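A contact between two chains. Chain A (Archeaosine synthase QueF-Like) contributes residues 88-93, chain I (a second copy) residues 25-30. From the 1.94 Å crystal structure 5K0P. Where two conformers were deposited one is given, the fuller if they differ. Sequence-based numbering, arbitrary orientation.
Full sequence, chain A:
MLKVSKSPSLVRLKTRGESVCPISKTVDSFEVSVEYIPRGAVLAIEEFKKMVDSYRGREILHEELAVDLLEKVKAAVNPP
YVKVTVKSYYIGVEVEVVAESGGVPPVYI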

# COMPACT_ATOMS: atom_id res chain seq x y z
N SER A 88 -13.63 -16.03 2.24
CA SER A 88 -13.42 -16.39 3.59
C SER A 88 -12.07 -17.08 3.72
O SER A 88 -11.32 -17.26 2.71
CB SER A 88 -14.56 -17.30 4.08
OG SER A 88 -14.84 -18.30 3.11
N TYR A 89 -11.77 -17.47 4.96
CA TYR A 89 -10.47 -17.95 5.36
C TYR A 89 -10.73 -19.12 6.30
O TYR A 89 -11.40 -18.97 7.34
CB TYR A 89 -9.72 -16.80 6.04
CG TYR A 89 -8.29 -17.09 6.35
CD1 TYR A 89 -7.44 -17.48 5.33
CD2 TYR A 89 -7.76 -16.94 7.64
CE1 TYR A 89 -6.10 -17.74 5.57
CE2 TYR A 89 -6.41 -17.20 7.89
CZ TYR A 89 -5.60 -17.60 6.84
OH TYR A 89 -4.29 -17.87 6.99
N TYR A 90 -10.27 -20.30 5.90
CA TYR A 90 -10.58 -21.55 6.58
C TYR A 90 -9.32 -22.41 6.58
O TYR A 90 -8.70 -22.57 5.53
CB TYR A 90 -11.71 -22.33 5.83
CG TYR A 90 -12.17 -23.58 6.62
CD1 TYR A 90 -12.61 -23.47 7.97
CD2 TYR A 90 -12.17 -24.86 6.04
CE1 TYR A 90 -13.04 -24.59 8.71
CE2 TYR A 90 -12.60 -25.99 6.76
CZ TYR A 90 -13.04 -25.87 8.09
OH TYR A 90 -13.47 -26.98 8.81
N ILE A 91 -8.96 -22.96 7.74
CA ILE A 91 -7.77 -23.79 7.90
C ILE A 91 -6.57 -23.27 7.16
O ILE A 91 -5.84 -24.03 6.60
CB ILE A 91 -8.08 -25.27 7.62
CG1 ILE A 91 -8.49 -25.58 6.16
CG2 ILE A 91 -9.17 -25.71 8.65
CD1 ILE A 91 -8.71 -27.11 5.90
N GLY A 92 -6.35 -21.96 7.20
CA GLY A 92 -5.16 -21.37 6.56
C GLY A 92 -5.22 -21.16 5.06
O GLY A 92 -4.15 -20.84 4.43
N VAL A 93 -6.43 -21.36 4.51
CA VAL A 93 -6.69 -21.24 3.09
C VAL A 93 -7.64 -20.03 2.88
O VAL A 93 -8.76 -19.94 3.51
CB VAL A 93 -7.36 -22.53 2.50
CG1 VAL A 93 -7.63 -22.36 1.03
CG2 VAL A 93 -6.52 -23.78 2.68
N LYS I 25 -11.12 -27.46 17.22
CA LYS I 25 -10.39 -28.63 16.69
C LYS I 25 -9.86 -28.49 15.26
O LYS I 25 -9.39 -29.48 14.66
CB LYS I 25 -11.21 -29.91 16.84
CG LYS I 25 -11.83 -30.08 18.24
CD LYS I 25 -10.81 -29.84 19.36
CE LYS I 25 -11.27 -30.51 20.67
NZ LYS I 25 -10.27 -30.20 21.73
N THR I 26 -9.86 -27.26 14.77
CA THR I 26 -9.54 -26.97 13.36
C THR I 26 -8.17 -26.27 13.32
O THR I 26 -7.72 -25.67 14.31
CB THR I 26 -10.60 -26.09 12.61
OG1 THR I 26 -10.95 -24.97 13.42
CG2 THR I 26 -11.91 -26.85 12.25
N VAL I 27 -7.50 -26.41 12.19
CA VAL I 27 -6.20 -25.79 12.01
C VAL I 27 -6.31 -24.27 12.04
O VAL I 27 -7.16 -23.71 11.36
CB VAL I 27 -5.53 -26.25 10.71
CG1 VAL I 27 -4.26 -25.43 10.44
CG2 VAL I 27 -5.16 -27.71 10.84
N ASP I 28 -5.48 -23.61 12.85
CA ASP I 28 -5.33 -22.16 12.73
C ASP I 28 -3.90 -21.83 12.27
O ASP I 28 -2.91 -22.33 12.83
CB ASP I 28 -5.77 -21.45 14.02
CG ASP I 28 -7.33 -21.25 14.07
OD1 ASP I 28 -7.91 -20.96 13.00
OD2 ASP I 28 -7.95 -21.43 15.16
N SER I 29 -3.81 -21.01 11.26
CA SER I 29 -2.64 -20.49 10.76
C SER I 29 -2.20 -19.29 11.63
O SER I 29 -3.03 -18.67 12.29
CB SER I 29 -2.95 -20.08 9.36
OG SER I 29 -1.77 -20.03 8.60
N PHE I 30 -0.90 -19.01 11.70
CA PHE I 30 -0.45 -17.82 12.40
C PHE I 30 0.82 -17.26 11.84
O PHE I 30 1.55 -17.96 11.12
CB PHE I 30 -0.29 -18.08 13.89
CG PHE I 30 0.72 -19.16 14.24
CD1 PHE I 30 2.09 -18.86 14.36
CD2 PHE I 30 0.33 -20.48 14.48
CE1 PHE I 30 3.03 -19.81 14.71
CE2 PHE I 30 1.28 -21.44 14.83
CZ PHE I 30 2.61 -21.13 14.95

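A tight β-turn can serve as a contact surface in its own right, because it lifts its two central residues clear of the hydrogen-bonded strands and offers their backbone to a neighbour. The meeting of two copies of the archaeosine synthase QueF-Like illustrates the principle. No hydrogen bond crosses between the two stretches; some 252 Å² of surface, counting both sides, is buried between them, and the contacts are van der Waals packing together with one CA–H···O contact.

Ser A88 opens the chain A stretch but lies beyond reach of the chain I stretch. Tyr A89, the next residue of the strand, is the first to touch the chain I stretch. Its CA-to-CB bond points sideways, yet with chi1 in the t rotamer (-172°) the end of the side chain comes nearer, and the OH of Tyr A89 lies 3.5 Å from CB of Ser I29. The approach to the ring is oblique, and the contact is one of van der Waals packing.

Tyr A90 repeats the pattern with almost the same chi angles. Its side chain also leaves sideways and gains its contact at the tip, where OH of Tyr A90 sits 3.8 Å from CG2 of Thr I26. The two tyrosines thus touch different residues of chain I. Tyr A90 also begins the type I' turn, which is closed by a reciprocal pair of backbone hydrogen bonds: N of Tyr A90 to O of Val A93, and N of Val A93 to O of Tyr A90, both 2.8 Å.

Ile A91, at the first corner of the turn, has the largest area covered by the other stretch. Its positive phi of 42° belongs to the type I' geometry. The CA of Ile A91 lies 3.5 Å from O of Val I27, with an angle of 176° at the hydrogen: a nearly linear CA–H···O contact, in which the mildly acidic alpha hydrogen points straight at the carbonyl. Beside it, CB of Ile A91 packs 4.1 Å from CB of Val I27, while CG2 of Ile A91 approaches CB of Thr I26 at 4.2 Å.

Gly A92 completes the contact. Its CA lies 3.8 Å from CB of Ser I29, a closeness that leaves little room: a beta carbon here would point toward chain I and come within 3.5 Å of that same Ser I29 CB. The positive phi of 80° independently favours glycine, so backbone conformation and packing agree. Beyond it, Val A93 closes the turn without touching the chain I stretch.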